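Local coordinates for protein naphthalene dioxygenase large subunit (Rhodococcus sp., PDB 2B1X) that is the large subunit of a Rieske-type ring-hydroxylating dioxygenase and carries a [2Fe-2S] cluster and a separate iron(III) site, at residues Ser184-Gln189 with Val342-Pro347; Glu52-Glu57 with Leu188-Ala193; Val180-Asp185 with Glu277-Pro282; Ala316-Leu321 with Lys351-Lys356. All coordinates share one frame; numbering follows the deposited sequence.

Contact 1 (Ser184-Gln189 with Val342-Pro347)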
# COMPACT_ATOMS: atom_id res chain seq x y z
N SER A 184 -45.35 -6.40 -5.61
CA SER A 184 -45.75 -6.83 -6.94
C SER A 184 -45.77 -8.36 -7.07
O SER A 184 -45.07 -9.06 -6.34
CB SER A 184 -44.78 -6.23 -7.98
OG SER A 184 -43.51 -6.89 -7.92
N ASP A 185 -46.58 -8.86 -8.01
CA ASP A 185 -46.74 -10.29 -8.29
C ASP A 185 -45.48 -10.93 -8.85
O ASP A 185 -45.10 -12.03 -8.43
CB ASP A 185 -47.87 -10.51 -9.29
CG ASP A 185 -49.26 -10.34 -8.67
OD1 ASP A 185 -49.41 -10.42 -7.43
OD2 ASP A 185 -50.28 -10.11 -9.38
N ALA A 186 -44.85 -10.25 -9.81
CA ALA A 186 -43.62 -10.76 -10.42
C ALA A 186 -42.38 -10.53 -9.54
O ALA A 186 -41.37 -11.18 -9.75
CB ALA A 186 -43.43 -10.15 -11.81
N GLY A 187 -42.48 -9.62 -8.57
CA GLY A 187 -41.38 -9.36 -7.66
C GLY A 187 -40.40 -8.30 -8.15
O GLY A 187 -40.56 -7.71 -9.22
N LEU A 188 -39.39 -8.06 -7.32
CA LEU A 188 -38.30 -7.13 -7.58
C LEU A 188 -37.22 -7.75 -8.45
O LEU A 188 -37.00 -8.97 -8.41
CB LEU A 188 -37.65 -6.78 -6.24
CG LEU A 188 -37.83 -5.44 -5.53
CD1 LEU A 188 -38.90 -4.51 -6.10
CD2 LEU A 188 -38.02 -5.68 -4.04
N GLN A 189 -36.55 -6.91 -9.23
CA GLN A 189 -35.34 -7.32 -9.93
C GLN A 189 -34.19 -6.38 -9.61
O GLN A 189 -34.37 -5.16 -9.61
CB GLN A 189 -35.54 -7.40 -11.44
CG GLN A 189 -35.85 -6.08 -12.12
CD GLN A 189 -36.14 -6.24 -13.63
OE1 GLN A 189 -36.60 -5.28 -14.28
NE2 GLN A 189 -35.86 -7.43 -14.19
N VAL A 342 -36.02 -2.69 -8.85
CA VAL A 342 -37.31 -2.15 -9.32
C VAL A 342 -38.23 -3.33 -9.64
O VAL A 342 -37.77 -4.44 -9.96
CB VAL A 342 -37.12 -1.17 -10.53
CG1 VAL A 342 -36.61 -1.91 -11.79
CG2 VAL A 342 -38.39 -0.32 -10.82
N GLU A 343 -39.54 -3.10 -9.52
CA GLU A 343 -40.52 -4.15 -9.73
C GLU A 343 -40.40 -4.61 -11.18
O GLU A 343 -40.34 -3.76 -12.07
CB GLU A 343 -41.93 -3.61 -9.44
CG GLU A 343 -42.26 -3.50 -7.94
CD GLU A 343 -41.67 -2.28 -7.22
OE1 GLU A 343 -41.82 -2.23 -5.97
OE2 GLU A 343 -41.05 -1.37 -7.86
N LYS A 344 -40.32 -5.92 -11.39
CA LYS A 344 -40.15 -6.48 -12.74
C LYS A 344 -41.21 -5.98 -13.73
O LYS A 344 -40.92 -5.77 -14.90
CB LYS A 344 -40.17 -8.02 -12.73
CG LYS A 344 -38.93 -8.68 -12.09
CD LYS A 344 -39.10 -10.20 -12.04
CE LYS A 344 -38.00 -10.85 -11.19
NZ LYS A 344 -38.40 -11.01 -9.73
N ASP A 345 -42.44 -5.80 -13.24
CA ASP A 345 -43.57 -5.40 -14.08
C ASP A 345 -43.85 -3.90 -14.16
O ASP A 345 -44.86 -3.47 -14.76
CB ASP A 345 -44.87 -6.11 -13.66
CG ASP A 345 -44.94 -7.53 -14.16
OD1 ASP A 345 -44.13 -7.92 -15.05
OD2 ASP A 345 -45.79 -8.34 -13.72
N ALA A 346 -42.99 -3.08 -13.54
CA ALA A 346 -43.09 -1.65 -13.75
C ALA A 346 -42.88 -1.36 -15.23
O ALA A 346 -42.15 -2.08 -15.91
CB ALA A 346 -42.10 -0.90 -12.90
N PRO A 347 -43.56 -0.34 -15.77
CA PRO A 347 -43.38 0.03 -17.17
C PRO A 347 -41.95 0.50 -17.37
O PRO A 347 -41.37 1.03 -16.40
CB PRO A 347 -44.35 1.19 -17.38
CG PRO A 347 -45.27 1.18 -16.18
CD PRO A 347 -44.51 0.53 -15.07
O HOH W 1 -43.31 -6.55 -10.78
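Val342 pairs with Gln189 as an antiparallel hydrogen-bonded pair. Gln189 N donates a hydrogen bond to Val342 O at 2.8 Å, and Val342 N returns a bond to Gln189 O at 3.1 Å. Their side chains lie side by side on one face of the sheet. Glu343 follows, in a non-hydrogen-bonded pair with Leu188. Its carboxylate lies beside Leu188, with OE1 3.7 Å from Leu188 CD1. OE1 also holds a salt bridge to Arg183, while CG packs on CB and OG of Ser184. Here strand 333-343 ends beside 188-199, the outermost strand within this chain of the large antiparallel sheet of the catalytic domain, and a type I turn runs from Glu343 to Ala346. Lys344 N bonds almost straight to Gly187 O, 2.8 Å away with an N-H...O angle of 177°. The Lys344 side chain stays extended to CE, with CG against Gln189 CB. It then bends at chi4, 92°, which brings NZ between two carbonyls. NZ meets Leu188 O at 2.8 Å, from above the carbonyl plane, and Ala186 O at 3.0 Å. Asp345 OD2 touches Ala186 CB, and a water accepts from Asp345 N and joins it to Ser184 OG.

Contact 2 (Glu52-Glu57 with Leu188-Ala193)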
# COMPACT_ATOMS: atom_id res chain seq x y z
N GLU A 52 -32.35 -13.16 -5.39
CA GLU A 52 -32.70 -14.26 -6.28
C GLU A 52 -32.79 -13.88 -7.76
O GLU A 52 -32.51 -14.70 -8.64
CB GLU A 52 -34.01 -14.89 -5.83
CG GLU A 52 -33.84 -15.83 -4.65
CD GLU A 52 -35.10 -16.63 -4.35
OE1 GLU A 52 -35.54 -16.62 -3.18
OE2 GLU A 52 -35.66 -17.25 -5.29
N SER A 53 -33.22 -12.64 -8.03
CA SER A 53 -33.30 -12.15 -9.42
C SER A 53 -31.94 -11.95 -10.11
O SER A 53 -31.91 -11.69 -11.31
CB SER A 53 -34.11 -10.85 -9.53
OG SER A 53 -33.38 -9.79 -8.93
N GLU A 54 -30.84 -12.04 -9.35
CA GLU A 54 -29.48 -12.03 -9.91
C GLU A 54 -29.06 -13.38 -10.52
O GLU A 54 -28.17 -13.45 -11.38
CB GLU A 54 -28.44 -11.63 -8.85
CG GLU A 54 -28.64 -10.29 -8.14
CD GLU A 54 -27.44 -9.94 -7.29
OE1 GLU A 54 -26.45 -9.42 -7.86
OE2 GLU A 54 -27.47 -10.19 -6.06
N ILE A 55 -29.69 -14.45 -10.04
CA ILE A 55 -29.39 -15.80 -10.49
C ILE A 55 -30.68 -16.49 -10.92
O ILE A 55 -31.10 -17.50 -10.33
CB ILE A 55 -28.63 -16.56 -9.39
CG1 ILE A 55 -29.37 -16.47 -8.04
CG2 ILE A 55 -27.22 -15.94 -9.25
CD1 ILE A 55 -28.89 -17.42 -6.96
N PRO A 56 -31.34 -15.94 -11.94
CA PRO A 56 -32.68 -16.42 -12.31
C PRO A 56 -32.70 -17.76 -13.05
O PRO A 56 -33.69 -18.47 -12.94
CB PRO A 56 -33.22 -15.31 -13.22
CG PRO A 56 -32.03 -14.65 -13.81
CD PRO A 56 -30.88 -14.83 -12.79
N GLU A 57 -31.64 -18.08 -13.78
CA GLU A 57 -31.58 -19.29 -14.60
C GLU A 57 -30.72 -20.36 -13.95
O GLU A 57 -29.78 -20.05 -13.20
CB GLU A 57 -30.96 -18.99 -15.96
CG GLU A 57 -31.68 -17.95 -16.80
CD GLU A 57 -33.10 -18.35 -17.10
OE1 GLU A 57 -33.30 -19.49 -17.61
OE2 GLU A 57 -34.00 -17.53 -16.81
N LEU A 188 -39.39 -8.06 -7.32
CA LEU A 188 -38.30 -7.13 -7.58
C LEU A 188 -37.22 -7.75 -8.45
O LEU A 188 -37.00 -8.97 -8.41
CB LEU A 188 -37.65 -6.78 -6.24
CG LEU A 188 -37.83 -5.44 -5.53
CD1 LEU A 188 -38.90 -4.51 -6.10
CD2 LEU A 188 -38.02 -5.68 -4.04
N GLN A 189 -36.55 -6.91 -9.23
CA GLN A 189 -35.34 -7.32 -9.93
C GLN A 189 -34.19 -6.38 -9.61
O GLN A 189 -34.37 -5.16 -9.61
CB GLN A 189 -35.54 -7.40 -11.44
CG GLN A 189 -35.85 -6.08 -12.12
CD GLN A 189 -36.14 -6.24 -13.63
OE1 GLN A 189 -36.60 -5.28 -14.28
NE2 GLN A 189 -35.86 -7.43 -14.19
N VAL A 190 -33.03 -6.94 -9.30
CA VAL A 190 -31.80 -6.16 -9.25
C VAL A 190 -31.50 -5.82 -10.71
O VAL A 190 -31.55 -6.69 -11.56
CB VAL A 190 -30.60 -6.99 -8.66
CG1 VAL A 190 -29.24 -6.35 -8.99
CG2 VAL A 190 -30.75 -7.18 -7.18
N VAL A 191 -31.19 -4.56 -10.99
CA VAL A 191 -30.83 -4.20 -12.36
C VAL A 191 -29.34 -4.20 -12.56
O VAL A 191 -28.62 -3.46 -11.92
CB VAL A 191 -31.42 -2.84 -12.80
CG1 VAL A 191 -31.03 -2.55 -14.24
CG2 VAL A 191 -32.91 -2.87 -12.70
N GLY A 192 -28.88 -5.09 -13.45
CA GLY A 192 -27.47 -5.26 -13.72
C GLY A 192 -26.71 -5.92 -12.58
O GLY A 192 -26.87 -7.09 -12.30
N ALA A 193 -25.87 -5.13 -11.93
CA ALA A 193 -24.98 -5.62 -10.89
C ALA A 193 -24.85 -4.49 -9.86
O ALA A 193 -25.23 -3.35 -10.13
CB ALA A 193 -23.62 -5.95 -11.48
O HOH W 2 -25.93 -9.06 -10.52
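The loop between strands 47-51 and 60-66 of the Rieske [2Fe-2S] domain packs here, through Ser53 and Glu54, against strand 188-199 of the catalytic domain. Residues 52-54 form a short 3-10 turn, and Ile55 N bonds back to Glu52 O. Ser53 comes closest to the strand. Its OG sits between the backbone N and the carbonyl carbon (chi1 70°) and accepts a hydrogen bond from Val190 N. Val190 N lies 2.9 Å from Ser53 OG, and the bond is fairly straight, with an N-H...O angle of 165°. A side chain thus takes up a backbone N-H of the strand. The same OG is also bonded to His51 ND1, so two groups hold it. Ser53 CB rests 3.6 Å from Leu188 O, and OG also lies close to Gln189 CA.

Glu54 adds the apolar part. Its CG lies 3.9 Å from both CB and CG2 of Val190, and the two side chains cross obliquely. The carboxylate runs on past the valine. OE1 forms a salt bridge with Arg64 and accepts from a water at 2.7 Å. That water also donates to Gly192 O at 2.8 Å, which links the carboxylate to the far end of 188-193. OE2 is bonded to His51 N. Beyond Val190, Val191 and Ala193 pack on the small subunit, Val191 on Gly63 and Ala193 on Val61 of that chain. Buried area is small, 185 Å². This is a domain interface between the Rieske domain and the catalytic domain, the two-domain build of ring-hydroxylating dioxygenase large subunits.

Contact 3 (Val180-Asp185 with Glu277-Pro282)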
# COMPACT_ATOMS: atom_id res chain seq x y z
N VAL A 180 -41.54 -3.07 1.35
CA VAL A 180 -40.52 -2.74 0.36
C VAL A 180 -40.34 -3.87 -0.66
O VAL A 180 -40.14 -3.61 -1.84
CB VAL A 180 -39.20 -2.37 1.10
CG1 VAL A 180 -37.97 -2.72 0.30
CG2 VAL A 180 -39.20 -0.88 1.51
N LEU A 181 -40.45 -5.12 -0.23
CA LEU A 181 -40.07 -6.25 -1.10
C LEU A 181 -41.23 -6.95 -1.82
O LEU A 181 -41.01 -7.60 -2.85
CB LEU A 181 -39.30 -7.31 -0.31
CG LEU A 181 -38.07 -6.90 0.50
CD1 LEU A 181 -37.64 -8.08 1.33
CD2 LEU A 181 -36.91 -6.41 -0.37
N ASP A 182 -42.44 -6.85 -1.27
CA ASP A 182 -43.52 -7.72 -1.71
C ASP A 182 -44.72 -7.00 -2.34
O ASP A 182 -45.85 -7.48 -2.25
CB ASP A 182 -44.01 -8.58 -0.54
CG ASP A 182 -44.67 -9.87 -1.00
OD1 ASP A 182 -44.27 -10.41 -2.05
OD2 ASP A 182 -45.62 -10.39 -0.38
N ARG A 183 -44.46 -5.86 -2.98
CA ARG A 183 -45.52 -5.06 -3.56
C ARG A 183 -46.12 -5.65 -4.83
O ARG A 183 -47.26 -5.39 -5.11
CB ARG A 183 -45.02 -3.64 -3.85
CG ARG A 183 -44.60 -2.87 -2.61
CD ARG A 183 -44.26 -1.42 -2.85
NE ARG A 183 -43.00 -1.23 -3.57
CZ ARG A 183 -41.97 -0.53 -3.11
NH1 ARG A 183 -42.01 0.02 -1.90
NH2 ARG A 183 -40.87 -0.40 -3.85
N SER A 184 -45.35 -6.40 -5.61
CA SER A 184 -45.75 -6.83 -6.94
C SER A 184 -45.77 -8.36 -7.07
O SER A 184 -45.07 -9.06 -6.34
CB SER A 184 -44.78 -6.23 -7.98
OG SER A 184 -43.51 -6.89 -7.92
N ASP A 185 -46.58 -8.86 -8.01
CA ASP A 185 -46.74 -10.29 -8.29
C ASP A 185 -45.48 -10.93 -8.85
O ASP A 185 -45.10 -12.03 -8.43
CB ASP A 185 -47.87 -10.51 -9.29
CG ASP A 185 -49.26 -10.34 -8.67
OD1 ASP A 185 -49.41 -10.42 -7.43
OD2 ASP A 185 -50.28 -10.11 -9.38
N GLU A 277 -52.01 -3.33 -3.07
CA GLU A 277 -53.28 -3.33 -2.34
C GLU A 277 -53.87 -4.72 -2.11
O GLU A 277 -54.67 -4.93 -1.19
CB GLU A 277 -54.30 -2.46 -3.07
CG GLU A 277 -53.96 -0.98 -3.02
CD GLU A 277 -54.97 -0.08 -3.73
OE1 GLU A 277 -55.46 -0.43 -4.84
OE2 GLU A 277 -55.27 1.00 -3.16
N ARG A 278 -53.45 -5.68 -2.93
CA ARG A 278 -53.92 -7.04 -2.84
C ARG A 278 -52.87 -7.95 -2.16
O ARG A 278 -53.24 -8.94 -1.51
CB ARG A 278 -54.35 -7.48 -4.25
CG ARG A 278 -54.18 -8.92 -4.67
CD ARG A 278 -54.60 -9.14 -6.12
NE ARG A 278 -53.45 -9.34 -7.02
CZ ARG A 278 -53.29 -8.73 -8.19
NH1 ARG A 278 -54.18 -7.85 -8.64
NH2 ARG A 278 -52.23 -9.01 -8.93
N ARG A 279 -51.59 -7.60 -2.26
CA ARG A 279 -50.53 -8.44 -1.70
C ARG A 279 -50.25 -8.15 -0.22
O ARG A 279 -49.91 -9.06 0.54
CB ARG A 279 -49.24 -8.32 -2.52
CG ARG A 279 -49.35 -8.85 -3.94
CD ARG A 279 -48.01 -8.95 -4.64
NE ARG A 279 -47.10 -9.86 -3.96
CZ ARG A 279 -47.04 -11.16 -4.20
NH1 ARG A 279 -47.85 -11.70 -5.10
NH2 ARG A 279 -46.17 -11.93 -3.54
N LEU A 280 -50.39 -6.89 0.19
CA LEU A 280 -50.05 -6.49 1.56
C LEU A 280 -51.32 -6.42 2.40
O LEU A 280 -52.41 -6.29 1.84
CB LEU A 280 -49.34 -5.13 1.57
CG LEU A 280 -48.07 -4.97 0.74
CD1 LEU A 280 -47.70 -3.49 0.66
CD2 LEU A 280 -46.92 -5.81 1.29
N THR A 281 -51.18 -6.51 3.73
CA THR A 281 -52.33 -6.36 4.63
C THR A 281 -52.79 -4.91 4.69
O THR A 281 -51.99 -4.00 4.47
CB THR A 281 -52.05 -6.86 6.09
OG1 THR A 281 -51.17 -5.93 6.76
CG2 THR A 281 -51.29 -8.21 6.10
N PRO A 282 -54.07 -4.68 4.99
CA PRO A 282 -54.59 -3.31 5.12
C PRO A 282 -53.72 -2.43 6.05
O PRO A 282 -53.51 -1.23 5.77
CB PRO A 282 -56.00 -3.53 5.69
CG PRO A 282 -56.39 -4.89 5.21
CD PRO A 282 -55.11 -5.70 5.23
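Asp182 CG stands anti to the backbone N (chi1 -155°), and the Arg279 chain is extended to CD and bends at chi3, 61°. Two of the guanidinium nitrogens of Arg279 grip Asp182 side-on. NH2 forms a salt bridge with Asp182 OD1 at 2.9 Å, nearly in the guanidinium plane and on the syn side of the oxygen. NE bonds to Asp182 O at 3.2 Å, in the guanidinium plane but from above the plane of the carbonyl. A further NE bond to OD1 is weak. The grip takes one carboxylate oxygen and one backbone oxygen; the carboxylate and guanidinium planes stand 89° apart.

The other end of the group reaches Asp185. NH1 forms a salt bridge with Asp185 OD1 at 3.1 Å, on its anti side. Ser184 O only lies over one face of the guanidinium, 3.2 Å above its plane and offset toward the rim, while Asp182 and Asp185 hold the edge. Asp185 OD2 also faces Arg278 NH2 in a salt bridge, but these two atoms are modelled too close, so the detail of that pair is doubtful. Asp182, Arg279 and Asp185 form a salt-bridge network, which the less certain Arg278 would extend. Leu280 CD2 touches Asp182 O at 4.1 Å.

The contact joins the loop after helix 174-181 to the C-terminal end of helix 270-279. Arg183 turns the other way, to Glu343 at the end of strand 333-343, and Leu280 packs on Val285 of helix 282-288.

Contact 4 (Ala316-Leu321 with Lys351-Lys356)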
# COMPACT_ATOMS: atom_id res chain seq x y z
N ALA A 316 -39.20 16.47 -11.52
CA ALA A 316 -40.10 15.92 -10.51
C ALA A 316 -39.54 14.61 -9.99
O ALA A 316 -38.95 13.82 -10.75
CB ALA A 316 -41.48 15.68 -11.10
N PRO A 317 -39.73 14.35 -8.70
CA PRO A 317 -39.14 13.18 -8.07
C PRO A 317 -39.78 11.86 -8.52
O PRO A 317 -40.95 11.80 -8.88
CB PRO A 317 -39.37 13.41 -6.58
CG PRO A 317 -40.54 14.30 -6.50
CD PRO A 317 -40.52 15.17 -7.75
N THR A 318 -38.99 10.80 -8.53
CA THR A 318 -39.52 9.46 -8.64
C THR A 318 -38.90 8.53 -7.58
O THR A 318 -37.81 8.81 -7.05
CB THR A 318 -39.62 8.93 -10.15
OG1 THR A 318 -39.13 7.60 -10.31
CG2 THR A 318 -38.89 9.80 -11.16
N ALA A 319 -39.67 7.53 -7.19
CA ALA A 319 -39.29 6.58 -6.17
C ALA A 319 -38.22 5.62 -6.67
O ALA A 319 -38.21 5.18 -7.82
CB ALA A 319 -40.52 5.79 -5.70
N PHE A 320 -37.28 5.30 -5.79
CA PHE A 320 -36.31 4.25 -6.12
C PHE A 320 -36.04 3.44 -4.87
O PHE A 320 -36.22 3.95 -3.76
CB PHE A 320 -35.04 4.84 -6.70
CG PHE A 320 -34.25 5.70 -5.73
CD1 PHE A 320 -33.32 5.13 -4.83
CD2 PHE A 320 -34.38 7.08 -5.76
CE1 PHE A 320 -32.57 5.93 -3.98
CE2 PHE A 320 -33.65 7.89 -4.89
CZ PHE A 320 -32.73 7.31 -4.00
N LEU A 321 -35.65 2.19 -5.07
CA LEU A 321 -35.24 1.31 -3.99
C LEU A 321 -33.78 0.93 -4.17
O LEU A 321 -33.37 0.50 -5.26
CB LEU A 321 -36.12 0.04 -3.97
CG LEU A 321 -35.68 -1.04 -2.96
CD1 LEU A 321 -35.82 -0.51 -1.52
CD2 LEU A 321 -36.48 -2.35 -3.16
N LYS A 351 -38.87 2.38 -14.92
CA LYS A 351 -37.57 1.74 -14.58
C LYS A 351 -36.40 2.69 -14.86
O LYS A 351 -35.53 2.88 -14.00
CB LYS A 351 -37.39 0.43 -15.36
CG LYS A 351 -38.33 -0.70 -14.91
CD LYS A 351 -37.95 -2.05 -15.57
CE LYS A 351 -39.04 -3.10 -15.42
NZ LYS A 351 -38.62 -4.43 -15.92
N ASP A 352 -36.40 3.31 -16.03
CA ASP A 352 -35.38 4.29 -16.40
C ASP A 352 -35.39 5.53 -15.49
O ASP A 352 -34.34 5.97 -15.01
CB ASP A 352 -35.56 4.73 -17.85
CG ASP A 352 -34.36 5.53 -18.35
OD1 ASP A 352 -33.22 5.03 -18.24
OD2 ASP A 352 -34.45 6.68 -18.82
N GLU A 353 -36.57 6.08 -15.26
CA GLU A 353 -36.70 7.23 -14.36
C GLU A 353 -36.25 6.94 -12.95
O GLU A 353 -35.60 7.77 -12.32
CB GLU A 353 -38.15 7.75 -14.33
CG GLU A 353 -38.58 8.55 -15.55
CD GLU A 353 -37.62 9.67 -15.91
OE1 GLU A 353 -37.12 10.38 -15.00
OE2 GLU A 353 -37.36 9.86 -17.12
N SER A 354 -36.61 5.77 -12.45
CA SER A 354 -36.28 5.40 -11.07
C SER A 354 -34.75 5.17 -10.91
O SER A 354 -34.15 5.54 -9.91
CB SER A 354 -37.07 4.13 -10.68
OG SER A 354 -36.70 3.65 -9.41
N TYR A 355 -34.16 4.56 -11.93
CA TYR A 355 -32.73 4.36 -12.07
C TYR A 355 -31.95 5.67 -12.05
O TYR A 355 -30.95 5.78 -11.33
CB TYR A 355 -32.46 3.61 -13.39
CG TYR A 355 -31.05 3.73 -13.97
CD1 TYR A 355 -29.93 3.33 -13.23
CD2 TYR A 355 -30.86 4.21 -15.25
CE1 TYR A 355 -28.64 3.42 -13.80
CE2 TYR A 355 -29.60 4.30 -15.83
CZ TYR A 355 -28.48 3.90 -15.07
OH TYR A 355 -27.23 3.98 -15.63
N LYS A 356 -32.39 6.66 -12.83
CA LYS A 356 -31.73 7.96 -12.82
C LYS A 356 -31.91 8.70 -11.46
O LYS A 356 -30.98 9.35 -10.97
CB LYS A 356 -32.18 8.83 -14.00
CG LYS A 356 -31.96 8.22 -15.42
CD LYS A 356 -30.46 7.95 -15.70
CE LYS A 356 -30.16 7.56 -17.15
NZ LYS A 356 -30.63 8.59 -18.18
O HOH W 3 -37.01 1.42 -7.91
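Ser354 meets strand 318-330 with its whole side chain. Its CB lies 3.3 Å from Ala319 O and 4.1 Å from Thr318 OG1. From CB, OG stands anti to the backbone N (chi1 174°) and donates to Ala319 O at 2.7 Å. The hydroxyl lies in the plane of that carbonyl, on a lone pair. OG also packs against CA and CB of Phe320, 3.4 Å from each. A water donates to OG at 2.7 Å and accepts from Leu321 N. The serine is thus tied to the strand both directly and through water.

Beside it, Thr318 CG2 touches Glu353 CB at 3.8 Å, and the two side chains cross at about a right angle. Thr318 OG1 is buried against Ser354 CA and has no polar partner in the model. Phe320 CB also meets Ser354 O, while its side chain packs among Phe340, Met309 and Phe362. That side chain is about 10 Å from the bound iron(III) ion.

The axes of helix segment 351-356 and strand segment 318-321 cross at -75° and come within 7.1 Å. The helix lies over the sheet, where strand 333-343 flanks 318-330. Phe340 of that neighbour also packs on Ser354 and Tyr355.

Overall arrangement
Contacts 1 and 4 lie on the same antiparallel sheet. Contact 1 pairs two of its strands by backbone bonds, whereas contact 4 lays a helix across it and is the buried one. Lys351 NZ of contact 4 probably hydrogen-bonds to Gln189 OE1 and Lys344 O of contact 1. Contacts 1 and 2 share Leu188 and Gln189: strand 188-199 has strand 333-343 on one flank, and the Rieske domain meets it in contact 2 with a single direct hydrogen bond and a water. Contact 3 is partly buried and mostly ionic, with exposed Asp185 and Arg278. It shares Ser184 and Asp185 with contact 1, and the Arg183-Glu343 salt bridge ties the two.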